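Local structure of sugar ABC transporter, sugar-binding protein (Streptococcus pneumoniae, 2HEU) at residues 121-125 against 312-316; 21-27 against 72-78; 84-89 against 114-118. The protein probably binds a sugar outside the cell and delivers it to an ABC transporter for uptake, as extracellular solute-binding proteins of this family do. All blocks are in the same frame, centred on the assembly; numbering follows the deposited sequence. Where two conformers were deposited one is given.

The three contacts illustrate how one lobe of a solute-binding protein is built around a sheet. Along the chain they come in series: contact 2 closes first, then contact 3, then contact 1, whose partners are 187 residues apart. Contact 2 pairs two parallel strands of the mixed sheet; contact 1 packs helix 305-315 against an outermost strand, 122-123, of that same sheet, the centres of contacts 1 and 2 lying about 12 Å apart. V312 CG2 and V74 CG1, 4.0 Å apart, join these two, so chain-distant elements converge on one sheet. Contact 3, its centre about 17 Å from either, involves no strand of it: helix 82-89 meets the turn leading toward strand 122-123, adjoining contact 2 where I77 CD1 touches W87 CE3 at 3.7 Å.

Contact 1. Residues 121-125 against 312-316; sequences NVPFT and VEYMT
A few side chains of residues 121-125, at the edge of a sheet, meet the last turn of helix 305-315. The first segment enters extended at N121 (phi/psi -149/139), whose side chain turns out of reach of 312-316. V122, still extended at -99/106 and with chi1 t, points toward the helix: its CG2 lies 3.9 Å from V312 CG1, and its CG1 4.2 Å from T316 CG2. The CA atoms of V122 and V312 are 8.1 Å apart. P123 (-84/107) continues the strand, out of reach of 312-316. At F124 the backbone bends to -77/-47, and the m rotamer with chi2 near -86° sends the ring toward M315 and T316; F124 CA and T316 CA stand 7.3 Å apart. M315, chi1 t and chi2 p, covers one ring face in a CH-pi contact, its CG 3.8 Å from the F124 centroid; its SD, at 5.4 Å from that centroid, adds an oblique Met-aromatic contact. By the ring edge lie T316 N, 3.6 Å from F124 CE1, and V312 O, 3.9 Å from F124 CZ. T125 (-130/164) then leads away. No hydrogen bond crosses the contact; T316 OG1 donates to E313 O over 2.7 Å, within its own segment. This is apolar helix-on-sheet packing of an alpha/beta lobe. Strand 295-298 completes the setting: V122 pairs with W296, whose ring meets F124 edge-to-face, while M315 also touches I37 of helix 31-44 and F124 rests on M321 of helix 318-328.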
ATOM      1  N   ASN A 121     -13.916  -0.591   9.404  1.00 12.29           N
ATOM      2  CA  ASN A 121     -12.574  -0.076   9.587  1.00 10.99           C
ATOM      3  C   ASN A 121     -12.536   1.321   9.039  1.00 11.76           C
ATOM      4  O   ASN A 121     -13.131   1.573   7.949  1.00 12.80           O
ATOM      5  CB  ASN A 121     -11.568  -0.999   8.895  1.00 11.46           C
ATOM      6  CG  ASN A 121     -10.151  -0.600   8.988  1.00 11.16           C
ATOM      7  OD1 ASN A 121      -9.676   0.229   8.241  1.00 12.52           O
ATOM      8  ND2 ASN A 121      -9.427  -1.237   9.948  1.00 11.83           N
ATOM      9  N   VAL A 122     -11.870   2.233   9.700  1.00 11.65           N
ATOM     10  CA  VAL A 122     -11.607   3.602   9.213  1.00 10.69           C
ATOM     11  C   VAL A 122     -10.197   3.659   8.638  1.00 10.75           C
ATOM     12  O   VAL A 122      -9.212   3.569   9.418  1.00 10.37           O
ATOM     13  CB  VAL A 122     -11.710   4.664  10.351  1.00 11.06           C
ATOM     14  CG1 VAL A 122     -11.495   6.008   9.815  1.00 12.64           C
ATOM     15  CG2 VAL A 122     -13.105   4.518  11.039  1.00 14.07           C
ATOM     16  N   PRO A 123     -10.065   3.719   7.314  0.50 11.56           N
ATOM     17  CA  PRO A 123      -8.698   3.869   6.765  0.50 10.87           C
ATOM     18  C   PRO A 123      -8.364   5.358   6.802  0.50 11.69           C
ATOM     19  O   PRO A 123      -8.957   6.139   6.065  0.50 16.38           O
ATOM     20  CB  PRO A 123      -8.783   3.224   5.344  0.50 10.98           C
ATOM     21  CG  PRO A 123     -10.267   2.739   5.213  0.50 12.09           C
ATOM     22  CD  PRO A 123     -11.040   3.507   6.224  0.50 12.96           C
ATOM     23  N   PHE A 124      -7.497   5.752   7.715  1.00 11.27           N
ATOM     24  CA  PHE A 124      -7.009   7.139   7.799  1.00 11.20           C
ATOM     25  C   PHE A 124      -5.987   7.394   6.742  1.00 11.56           C
ATOM     26  O   PHE A 124      -5.970   8.497   6.177  1.00 12.93           O
ATOM     27  CB  PHE A 124      -6.375   7.398   9.187  1.00 11.60           C
ATOM     28  CG  PHE A 124      -7.317   7.253  10.323  1.00 11.12           C
ATOM     29  CD1 PHE A 124      -8.086   8.299  10.712  1.00 11.14           C
ATOM     30  CD2 PHE A 124      -7.487   6.040  11.018  1.00 10.25           C
ATOM     31  CE1 PHE A 124      -8.961   8.203  11.777  1.00 12.63           C
ATOM     32  CE2 PHE A 124      -8.356   5.924  12.048  1.00 11.46           C
ATOM     33  CZ  PHE A 124      -9.094   7.002  12.430  1.00 12.20           C
ATOM     34  N   THR A 125      -4.999   6.501   6.547  1.00 11.21           N
ATOM     35  CA  THR A 125      -3.995   6.663   5.547  1.00 10.90           C
ATOM     36  C   THR A 125      -3.882   5.397   4.746  1.00 10.38           C
ATOM     37  O   THR A 125      -4.390   4.327   5.128  1.00 10.65           O
ATOM     38  CB  THR A 125      -2.636   6.965   6.118  1.00 11.87           C
ATOM     39  OG1 THR A 125      -2.154   5.829   6.841  1.00 11.44           O
ATOM     40  CG2 THR A 125      -2.628   8.245   7.009  1.00 13.19           C
ATOM     41  N   VAL A 312     -11.484   7.029  18.093  1.00 10.92           N
ATOM     42  CA  VAL A 312     -11.520   6.932  16.629  1.00 11.54           C
ATOM     43  C   VAL A 312     -11.988   8.287  16.022  1.00 11.62           C
ATOM     44  O   VAL A 312     -11.375   8.808  15.078  1.00 12.52           O
ATOM     45  CB  VAL A 312     -12.382   5.806  16.188  1.00 11.78           C
ATOM     46  CG1 VAL A 312     -12.512   5.744  14.648  1.00 12.88           C
ATOM     47  CG2 VAL A 312     -11.816   4.444  16.700  1.00 11.84           C
ATOM     48  N   GLU A 313     -13.064   8.859  16.592  1.00 12.13           N
ATOM     49  CA  GLU A 313     -13.572  10.126  16.074  1.00 12.44           C
ATOM     50  C   GLU A 313     -12.499  11.198  16.136  1.00 12.76           C
ATOM     51  O   GLU A 313     -12.372  11.999  15.211  1.00 12.93           O
ATOM     52  CB  GLU A 313     -14.824  10.528  16.852  1.00 14.01           C
ATOM     53  CG  GLU A 313     -15.446  11.793  16.289  1.00 14.88           C
ATOM     54  CD  GLU A 313     -14.983  13.066  16.895  1.00 16.27           C
ATOM     55  OE1 GLU A 313     -14.891  13.128  18.150  1.00 18.81           O
ATOM     56  OE2 GLU A 313     -14.856  14.058  16.150  1.00 15.91           O
ATOM     57  N   TYR A 314     -11.761  11.277  17.220  1.00 12.34           N
ATOM     58  CA  TYR A 314     -10.781  12.280  17.390  1.00 12.04           C
ATOM     59  C   TYR A 314      -9.771  12.258  16.224  1.00 12.15           C
ATOM     60  O   TYR A 314      -9.422  13.324  15.678  1.00 12.75           O
ATOM     61  CB  TYR A 314     -10.008  12.068  18.752  1.00 13.44           C
ATOM     62  CG  TYR A 314      -9.093  13.150  19.115  1.00 12.37           C
ATOM     63  CD1 TYR A 314      -7.731  13.001  19.153  1.00 12.54           C
ATOM     64  CD2 TYR A 314      -9.582  14.387  19.508  1.00 13.50           C
ATOM     65  CE1 TYR A 314      -6.901  13.973  19.537  1.00 12.66           C
ATOM     66  CE2 TYR A 314      -8.742  15.419  19.923  1.00 13.10           C
ATOM     67  CZ  TYR A 314      -7.410  15.207  19.912  1.00 12.86           C
ATOM     68  OH  TYR A 314      -6.520  16.209  20.236  1.00 15.80           O
ATOM     69  N   MET A 315      -9.331  11.055  15.836  1.00 11.75           N
ATOM     70  CA  MET A 315      -8.350  10.956  14.768  1.00 12.68           C
ATOM     71  C   MET A 315      -8.898  11.355  13.415  1.00 12.36           C
ATOM     72  O   MET A 315      -8.106  11.668  12.494  1.00 15.10           O
ATOM     73  CB  MET A 315      -7.783   9.531  14.765  1.00 12.43           C
ATOM     74  CG  MET A 315      -6.511   9.351  13.918  1.00 15.19           C
ATOM     75  SD  MET A 315      -5.131   9.993  14.818  1.00 19.49           S
ATOM     76  CE  MET A 315      -4.971  10.539  13.826  1.00 11.43           C
ATOM     77  N   THR A 316     -10.223  11.301  13.216  1.00 12.07           N
ATOM     78  CA  THR A 316     -10.833  11.759  11.968  1.00 13.29           C
ATOM     79  C   THR A 316     -10.909  13.299  11.822  1.00 13.06           C
ATOM     80  O   THR A 316     -11.276  13.775  10.767  1.00 14.31           O
ATOM     81  CB  THR A 316     -12.198  11.162  11.732  1.00 14.60           C
ATOM     82  OG1 THR A 316     -13.170  11.757  12.666  1.00 14.21           O
ATOM     83  CG2 THR A 316     -12.324   9.652  11.770  1.00 13.18           C
TER

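Contact 2. Residues 21-27 against 72-78; sequences IEYFNQK and PDVVNIY
In parallel pairing, alternate residues bond to the two residues flanking their partner. Strands 21-24 and 74-76 do so, their segment axes approaching to 4.7 Å with 7° between N-to-C directions. P72 leads in, its CG 3.5 Å from F24 CB. D73 (-61/-47, chi1 m) accepts E22 N on OD2 at 2.8 Å, while its OD1 bonds to T302. V74, extended and bridged to Y23 (CA-CA 4.8 Å), gives its N to E22 O at 3.0 Å and takes F24 N on its O at 2.9 Å; its CG1 lies 3.9 Å from Y23 CD1. V75 bridges F24 (V75 CA to F24 CA 4.9 Å), both side chains on the face opposite Y23 and V74. N76 N donates to F24 O at 2.9 Å, and N76 O receives Q26 NE2 at 2.8 Å. Past I77, Y78 OH approaches Q26 CB at 3.4 Å. Side-chain bonds from D73 and Q26 thus continue the ladder on either side of the bridged pairs, with apolar contacts such as Y23-V74 and F24-P72 alongside.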
ATOM      1  N   ILE A  21      -8.790   2.519  27.892  1.00 14.82           N
ATOM      2  CA  ILE A  21      -8.923   1.686  26.712  1.00 13.25           C
ATOM      3  C   ILE A  21      -7.553   1.429  26.137  1.00 12.19           C
ATOM      4  O   ILE A  21      -6.599   2.140  26.375  1.00 14.66           O
ATOM      5  CB  ILE A  21      -9.824   2.371  25.691  1.00 13.38           C
ATOM      6  CG1 ILE A  21      -9.337   3.713  25.236  1.00 14.28           C
ATOM      7  CG2 ILE A  21     -11.312   2.409  26.199  1.00 17.36           C
ATOM      8  CD1 ILE A  21     -10.024   4.299  24.019  1.00 18.11           C
ATOM      9  N   GLU A  22      -7.468   0.334  25.361  1.00 12.30           N
ATOM     10  CA  GLU A  22      -6.260  -0.055  24.663  1.00 11.75           C
ATOM     11  C   GLU A  22      -6.356   0.272  23.198  1.00 11.28           C
ATOM     12  O   GLU A  22      -7.353  -0.006  22.553  1.00 12.59           O
ATOM     13  CB  GLU A  22      -6.056  -1.560  24.756  1.00 13.45           C
ATOM     14  CG  GLU A  22      -4.835  -2.054  24.027  1.00 16.00           C
ATOM     15  CD  GLU A  22      -4.540  -3.483  24.062  1.00 18.59           C
ATOM     16  OE1 GLU A  22      -5.175  -4.198  24.885  1.00 33.71           O
ATOM     17  OE2 GLU A  22      -3.684  -4.002  23.334  1.00 20.36           O
ATOM     18  N   TYR A  23      -5.299   0.888  22.680  1.00 11.03           N
ATOM     19  CA  TYR A  23      -5.079   1.085  21.221  1.00 10.84           C
ATOM     20  C   TYR A  23      -3.935   0.165  20.852  1.00 10.27           C
ATOM     21  O   TYR A  23      -2.773   0.381  21.255  1.00 11.48           O
ATOM     22  CB  TYR A  23      -4.780   2.542  20.872  1.00 10.60           C
ATOM     23  CG  TYR A  23      -4.285   2.654  19.468  1.00 10.42           C
ATOM     24  CD1 TYR A  23      -4.952   2.076  18.412  1.00 10.57           C
ATOM     25  CD2 TYR A  23      -3.070   3.275  19.185  1.00 10.58           C
ATOM     26  CE1 TYR A  23      -4.416   2.112  17.128  1.00 10.07           C
ATOM     27  CE2 TYR A  23      -2.553   3.301  17.897  1.00 10.67           C
ATOM     28  CZ  TYR A  23      -3.228   2.694  16.880  1.00  9.79           C
ATOM     29  OH  TYR A  23      -2.703   2.641  15.599  1.00 10.57           O
ATOM     30  N   PHE A  24      -4.259  -0.864  20.054  1.00 11.20           N
ATOM     31  CA  PHE A  24      -3.241  -1.848  19.610  1.00 10.60           C
ATOM     32  C   PHE A  24      -2.656  -1.352  18.272  1.00 10.39           C
ATOM     33  O   PHE A  24      -3.306  -1.407  17.243  1.00 10.91           O
ATOM     34  CB  PHE A  24      -3.892  -3.223  19.453  1.00 11.00           C
ATOM     35  CG  PHE A  24      -2.944  -4.320  19.125  1.00 11.00           C
ATOM     36  CD1 PHE A  24      -2.293  -5.068  20.125  1.00 12.91           C
ATOM     37  CD2 PHE A  24      -2.657  -4.655  17.791  1.00 11.39           C
ATOM     38  CE1 PHE A  24      -1.429  -6.145  19.814  1.00 12.97           C
ATOM     39  CE2 PHE A  24      -1.824  -5.701  17.512  1.00 12.70           C
ATOM     40  CZ  PHE A  24      -1.224  -6.417  18.516  1.00 13.39           C
ATOM     41  N   ASN A  25      -1.452  -0.795  18.354  1.00 10.33           N
ATOM     42  CA  ASN A  25      -0.836  -0.154  17.197  1.00 10.41           C
ATOM     43  C   ASN A  25      -0.003  -1.135  16.391  1.00  9.96           C
ATOM     44  O   ASN A  25       0.704  -1.977  16.961  1.00 11.52           O
ATOM     45  CB  ASN A  25       0.092   0.921  17.750  1.00 10.38           C
ATOM     46  CG  ASN A  25       0.676   1.778  16.640  1.00 10.96           C
ATOM     47  OD1 ASN A  25      -0.018   2.196  15.698  1.00 11.22           O
ATOM     48  ND2 ASN A  25       1.932   2.149  16.789  1.00 11.90           N
ATOM     49  N   GLN A  26       0.010  -0.966  15.088  1.00 10.94           N
ATOM     50  CA  GLN A  26       0.949  -1.692  14.208  1.00 11.11           C
ATOM     51  C   GLN A  26       1.910  -0.693  13.498  1.00 12.27           C
ATOM     52  O   GLN A  26       2.865  -1.139  12.879  1.00 13.60           O
ATOM     53  CB  GLN A  26       0.307  -2.620  13.217  1.00 11.18           C
ATOM     54  CG  GLN A  26      -0.472  -3.728  13.936  1.00 13.27           C
ATOM     55  CD  GLN A  26      -0.802  -4.864  13.068  1.00 13.93           C
ATOM     56  OE1 GLN A  26       0.152  -5.572  12.566  1.00 16.95           O
ATOM     57  NE2 GLN A  26      -2.053  -5.153  12.895  1.00 16.88           N
ATOM     58  N   LYS A  27       1.734   0.622  13.621  0.50 11.46           N
ATOM     59  CA  LYS A  27       2.626   1.531  12.916  0.50 12.24           C
ATOM     60  C   LYS A  27       3.693   1.979  13.909  0.50 12.26           C
ATOM     61  O   LYS A  27       3.674   3.076  14.476  0.50 12.55           O
ATOM     62  CB  LYS A  27       1.804   2.684  12.414  0.50 13.37           C
ATOM     63  CG  LYS A  27       2.543   3.614  11.500  0.50 13.17           C
ATOM     64  CD  LYS A  27       2.687   3.173  10.040  0.50 12.23           C
ATOM     65  CE  LYS A  27       3.513   4.136   9.211  0.50 13.20           C
ATOM     66  NZ  LYS A  27       3.740   3.552   7.877  0.50 15.39           N
ATOM     67  N   PRO A  72      -8.253  -6.027  21.635  1.00 14.54           N
ATOM     68  CA  PRO A  72      -8.050  -4.664  22.065  1.00 13.37           C
ATOM     69  C   PRO A  72      -9.245  -3.784  21.734  1.00 12.61           C
ATOM     70  O   PRO A  72      -9.967  -3.997  20.757  1.00 12.74           O
ATOM     71  CB  PRO A  72      -6.843  -4.242  21.279  1.00 13.00           C
ATOM     72  CG  PRO A  72      -6.156  -5.501  20.925  1.00 14.19           C
ATOM     73  CD  PRO A  72      -7.213  -6.498  20.704  1.00 14.58           C
ATOM     74  N   ASP A  73      -9.488  -2.696  22.519  1.00 11.91           N
ATOM     75  CA  ASP A  73     -10.662  -1.832  22.277  1.00 11.49           C
ATOM     76  C   ASP A  73     -10.587  -1.215  20.896  1.00 11.32           C
ATOM     77  O   ASP A  73     -11.617  -1.173  20.228  1.00 11.54           O
ATOM     78  CB  ASP A  73     -10.740  -0.761  23.336  1.00 12.36           C
ATOM     79  CG  ASP A  73     -10.764  -1.385  24.736  1.00 13.69           C
ATOM     80  OD1 ASP A  73     -11.779  -1.834  25.182  1.00 17.15           O
ATOM     81  OD2 ASP A  73      -9.675  -1.461  25.352  1.00 16.83           O
ATOM     82  N   VAL A  74      -9.447  -0.679  20.525  1.00 10.87           N
ATOM     83  CA  VAL A  74      -9.240  -0.083  19.215  1.00 10.24           C
ATOM     84  C   VAL A  74      -8.041  -0.777  18.628  1.00 10.60           C
ATOM     85  O   VAL A  74      -7.009  -0.886  19.268  1.00 11.38           O
ATOM     86  CB  VAL A  74      -9.013   1.428  19.297  1.00 10.50           C
ATOM     87  CG1 VAL A  74      -8.862   2.014  17.874  1.00 11.72           C
ATOM     88  CG2 VAL A  74     -10.218   2.141  19.988  1.00 13.21           C
ATOM     89  N   VAL A  75      -8.192  -1.279  17.386  1.00 10.41           N
ATOM     90  CA  VAL A  75      -7.163  -2.083  16.742  1.00 10.37           C
ATOM     91  C   VAL A  75      -6.739  -1.473  15.444  1.00 10.19           C
ATOM     92  O   VAL A  75      -7.555  -1.227  14.566  1.00 10.42           O
ATOM     93  CB  VAL A  75      -7.732  -3.512  16.455  1.00 12.38           C
ATOM     94  CG1 VAL A  75      -6.672  -4.395  15.817  1.00 14.33           C
ATOM     95  CG2 VAL A  75      -8.221  -4.157  17.770  1.00 15.43           C
ATOM     96  N   ASN A  76      -5.428  -1.285  15.301  1.00  9.74           N
ATOM     97  CA  ASN A  76      -4.854  -0.980  13.953  1.00  9.40           C
ATOM     98  C   ASN A  76      -4.783  -2.357  13.246  1.00  9.85           C
ATOM     99  O   ASN A  76      -3.980  -3.198  13.641  1.00 11.20           O
ATOM    100  CB  ASN A  76      -3.510  -0.328  14.123  1.00  9.59           C
ATOM    101  CG  ASN A  76      -2.766   0.001  12.853  1.00 10.75           C
ATOM    102  OD1 ASN A  76      -3.383   0.045  11.706  1.00 12.63           O
ATOM    103  ND2 ASN A  76      -1.558   0.239  12.983  1.00  9.83           N
ATOM    104  N   ILE A  77      -5.594  -2.538  12.225  1.00 10.19           N
ATOM    105  CA  ILE A  77      -5.641  -3.774  11.434  1.00 10.06           C
ATOM    106  C   ILE A  77      -5.717  -3.346   9.995  1.00 10.09           C
ATOM    107  O   ILE A  77      -6.456  -2.410   9.652  1.00 11.20           O
ATOM    108  CB  ILE A  77      -6.829  -4.665  11.895  1.00 11.15           C
ATOM    109  CG1 ILE A  77      -6.809  -5.963  11.081  1.00 11.95           C
ATOM    110  CG2 ILE A  77      -8.158  -3.965  11.823  1.00 12.51           C
ATOM    111  CD1 ILE A  77      -7.883  -6.998  11.598  1.00 13.98           C
ATOM    112  N   TYR A  78      -4.967  -4.010   9.133  1.00 11.17           N
ATOM    113  CA  TYR A  78      -4.907  -3.603   7.744  1.00 10.86           C
ATOM    114  C   TYR A  78      -6.150  -4.144   7.056  1.00 11.48           C
ATOM    115  O   TYR A  78      -6.461  -5.340   7.091  1.00 11.31           O
ATOM    116  CB  TYR A  78      -3.604  -4.130   7.123  1.00 12.26           C
ATOM    117  CG  TYR A  78      -2.401  -3.648   7.817  1.00 11.36           C
ATOM    118  CD1 TYR A  78      -2.125  -2.274   7.896  1.00 12.99           C
ATOM    119  CD2 TYR A  78      -1.522  -4.475   8.462  1.00 15.43           C
ATOM    120  CE1 TYR A  78      -1.065  -1.779   8.580  1.00 13.93           C
ATOM    121  CE2 TYR A  78      -0.375  -4.010   9.127  1.00 17.16           C
ATOM    122  CZ  TYR A  78      -0.163  -2.657   9.241  1.00 13.92           C
ATOM    123  OH  TYR A  78       0.909  -2.176   9.880  1.00 16.27           O
TER

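Contact 3. Residues 84-89 against 114-118; sequences LQEWAK and AVNEK
This is a small, partly buried contact in which a tight turn pushes one valine against the side of a helix; it joins the last turns of helix 82-89 to the loop that precedes strand 122-123. Residues 84-89 are helical throughout, with A88 N bonded to L84 O at 2.9 Å and K89 N to Q85 O at 3.0 Å. Residues 115-118 form a type I' turn, its central residues N116 (50/44) and E117 (63/7) both having positive phi. V115 N to K118 O (2.9 Å) and K118 N to V115 O (3.0 Å) close it in both directions. The nearest CA pair, Q85 and V115, stands 6.4 Å apart. V115, extended at -126/120 with chi1 t, points toward the helix and makes the largest share of the contact. Its CG2 meets A88 CB at 4.0 Å and, more loosely, L84 CD1 at 4.5 Å; its CG1 lies 3.3 Å from K89 CG and 3.8 Å from Q85 O. Residues one turn apart, L84 with A88 and Q85 with K89, therefore frame the valine. The aliphatic part of K89 also passes N116, CG to OD1 4.0 Å, while its NZ curls back to make a weak hydrogen bond to Q85 O at 3.2 Å. No hydrogen bond joins the segments. Within the turn, K118 NZ donates to N116 O at 2.9 Å. On another part of the helix W87 packs on helix 58-67. The turn itself, with paired backbone bonds between V115 and K118, has the two-residue type I' geometry familiar from tight beta hairpins.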
ATOM      1  N   LEU A  84      -9.126  -9.153   8.804  1.00 13.03           N
ATOM      2  CA  LEU A  84     -10.160  -8.159   8.913  1.00 13.50           C
ATOM      3  C   LEU A  84     -11.436  -8.761   8.315  1.00 13.00           C
ATOM      4  O   LEU A  84     -12.511  -8.657   8.908  1.00 14.33           O
ATOM      5  CB  LEU A  84      -9.721  -6.859   8.274  1.00 13.17           C
ATOM      6  CG  LEU A  84     -10.741  -5.692   8.337  1.00 15.57           C
ATOM      7  CD1 LEU A  84     -11.742  -5.801   7.280  1.00 17.21           C
ATOM      8  CD2 LEU A  84     -11.439  -5.526   9.744  1.00 15.57           C
ATOM      9  N   GLN A  85     -11.338  -9.354   7.123  0.50 12.97           N
ATOM     10  CA  GLN A  85     -12.554  -9.866   6.474  0.50 13.21           C
ATOM     11  C   GLN A  85     -13.267 -10.899   7.323  0.50 15.28           C
ATOM     12  O   GLN A  85     -14.477 -10.830   7.597  0.50 15.45           O
ATOM     13  CB  GLN A  85     -12.162 -10.513   5.152  0.50 12.90           C
ATOM     14  CG  GLN A  85     -11.663  -9.470   4.191  0.50 13.96           C
ATOM     15  CD  GLN A  85     -11.000 -10.078   2.987  0.50 13.61           C
ATOM     16  OE1 GLN A  85     -10.216  -9.423   2.302  0.50 14.51           O
ATOM     17  NE2 GLN A  85     -11.217 -11.336   2.773  0.50 14.94           N
ATOM     18  N   GLU A  86     -12.502 -11.858   7.754  1.00 15.49           N
ATOM     19  CA  GLU A  86     -13.075 -13.001   8.458  1.00 16.84           C
ATOM     20  C   GLU A  86     -13.565 -12.608   9.856  1.00 17.03           C
ATOM     21  O   GLU A  86     -14.612 -13.066  10.310  1.00 18.58           O
ATOM     22  CB  GLU A  86     -12.169 -14.183   8.466  1.00 17.22           C
ATOM     23  CG  GLU A  86     -11.942 -14.722   7.028  1.00 19.08           C
ATOM     24  CD  GLU A  86     -13.224 -15.174   6.340  1.00 24.18           C
ATOM     25  OE1 GLU A  86     -14.057 -15.844   6.995  1.00 24.56           O
ATOM     26  OE2 GLU A  86     -13.470 -14.758   5.202  1.00 29.44           O
ATOM     27  N   TRP A  87     -12.780 -11.797  10.559  1.00 15.20           N
ATOM     28  CA  TRP A  87     -13.141 -11.342  11.865  1.00 15.21           C
ATOM     29  C   TRP A  87     -14.383 -10.483  11.812  1.00 15.77           C
ATOM     30  O   TRP A  87     -15.246 -10.546  12.682  1.00 18.11           O
ATOM     31  CB  TRP A  87     -11.959 -10.707  12.598  1.00 15.77           C
ATOM     32  CG  TRP A  87     -10.874 -11.632  12.939  1.00 15.56           C
ATOM     33  CD1 TRP A  87     -10.924 -13.042  13.014  1.00 18.21           C
ATOM     34  CD2 TRP A  87      -9.535 -11.292  13.238  1.00 15.14           C
ATOM     35  NE1 TRP A  87      -9.721 -13.518  13.310  1.00 18.23           N
ATOM     36  CE2 TRP A  87      -8.847 -12.491  13.489  1.00 16.70           C
ATOM     37  CE3 TRP A  87      -8.846 -10.103  13.344  1.00 14.91           C
ATOM     38  CZ2 TRP A  87      -7.508 -12.548  13.783  1.00 17.50           C
ATOM     39  CZ3 TRP A  87      -7.513 -10.185  13.635  1.00 15.71           C
ATOM     40  CH2 TRP A  87      -6.866 -11.365  13.873  1.00 15.95           C
ATOM     41  N   ALA A  88     -14.474  -9.644  10.780  1.00 16.47           N
ATOM     42  CA  ALA A  88     -15.622  -8.816  10.593  1.00 16.50           C
ATOM     43  C   ALA A  88     -16.893  -9.664  10.346  1.00 18.29           C
ATOM     44  O   ALA A  88     -17.965  -9.422  10.927  1.00 19.52           O
ATOM     45  CB  ALA A  88     -15.415  -7.828   9.473  1.00 17.29           C
ATOM     46  N   LYS A  89     -16.739 -10.715   9.518  1.00 18.73           N
ATOM     47  CA  LYS A  89     -17.860 -11.637   9.265  1.00 21.19           C
ATOM     48  C   LYS A  89     -18.266 -12.336  10.552  1.00 21.73           C
ATOM     49  O   LYS A  89     -19.468 -12.576  10.772  1.00 25.14           O
ATOM     50  CB  LYS A  89     -17.443 -12.677   8.235  1.00 22.25           C
ATOM     51  CG  LYS A  89     -17.549 -12.163   6.898  1.00 25.65           C
ATOM     52  CD  LYS A  89     -17.021 -13.196   5.896  1.00 30.67           C
ATOM     53  CE  LYS A  89     -16.695 -12.456   4.596  1.00 34.84           C
ATOM     54  NZ  LYS A  89     -15.440 -11.623   4.646  1.00 36.89           N
ATOM     55  N   ALA A 114     -15.590  -2.971   2.725  1.00 15.77           N
ATOM     56  CA  ALA A 114     -16.842  -3.411   3.373  1.00 16.41           C
ATOM     57  C   ALA A 114     -16.914  -4.928   3.365  1.00 15.58           C
ATOM     58  O   ALA A 114     -16.446  -5.562   2.443  1.00 17.53           O
ATOM     59  CB  ALA A 114     -18.104  -2.783   2.678  1.00 18.64           C
ATOM     60  N   VAL A 115     -17.564  -5.460   4.372  1.00 17.16           N
ATOM     61  CA  VAL A 115     -17.837  -6.871   4.561  1.00 18.49           C
ATOM     62  C   VAL A 115     -19.328  -7.027   4.750  1.00 20.35           C
ATOM     63  O   VAL A 115     -19.909  -6.380   5.617  1.00 20.85           O
ATOM     64  CB  VAL A 115     -17.080  -7.456   5.753  1.00 18.30           C
ATOM     65  CG1 VAL A 115     -17.362  -8.967   6.030  1.00 20.18           C
ATOM     66  CG2 VAL A 115     -15.625  -7.242   5.555  1.00 20.17           C
ATOM     67  N   ASN A 116     -19.963  -7.798   3.860  1.00 21.88           N
ATOM     68  CA  ASN A 116     -21.454  -7.845   3.828  1.00 24.40           C
ATOM     69  C   ASN A 116     -22.045  -6.422   3.799  1.00 22.55           C
ATOM     70  O   ASN A 116     -23.046  -6.144   4.488  1.00 25.76           O
ATOM     71  CB  ASN A 116     -22.025  -8.629   5.010  1.00 27.33           C
ATOM     72  CG  ASN A 116     -21.478 -10.042   5.115  1.00 29.00           C
ATOM     73  OD1 ASN A 116     -21.160 -10.531   6.230  1.00 31.70           O
ATOM     74  ND2 ASN A 116     -21.422 -10.741   3.983  1.00 30.58           N
ATOM     75  N   GLU A 117     -21.418  -5.599   2.960  0.50 21.88           N
ATOM     76  CA  GLU A 117     -21.726  -4.203   2.634  0.50 20.42           C
ATOM     77  C   GLU A 117     -21.597  -3.229   3.842  0.50 20.84           C
ATOM     78  O   GLU A 117     -21.923  -2.032   3.682  0.50 19.66           O
ATOM     79  CB  GLU A 117     -23.113  -4.063   1.986  0.50 20.99           C
ATOM     80  CG  GLU A 117     -23.320  -4.831   0.653  0.50 22.10           C
ATOM     81  CD  GLU A 117     -23.364  -6.340   0.821  0.50 25.37           C
ATOM     82  OE1 GLU A 117     -24.185  -6.859   1.609  0.50 31.18           O
ATOM     83  OE2 GLU A 117     -22.560  -7.036   0.162  0.50 31.92           O
ATOM     84  N   LYS A 118     -21.083  -3.706   4.999  1.00 18.59           N
ATOM     85  CA  LYS A 118     -20.904  -2.890   6.188  1.00 17.92           C
ATOM     86  C   LYS A 118     -19.472  -2.525   6.376  1.00 16.33           C
ATOM     87  O   LYS A 118     -18.590  -3.303   5.995  1.00 16.69           O
ATOM     88  CB  LYS A 118     -21.458  -3.671   7.399  1.00 17.98           C
ATOM     89  CG  LYS A 118     -22.902  -3.926   7.339  1.00 21.01           C
ATOM     90  CD  LYS A 118     -23.399  -4.832   8.465  1.00 26.26           C
ATOM     91  CE  LYS A 118     -23.104  -6.260   8.174  1.00 29.20           C
ATOM     92  NZ  LYS A 118     -24.085  -6.809   7.139  1.00 34.02           N
TER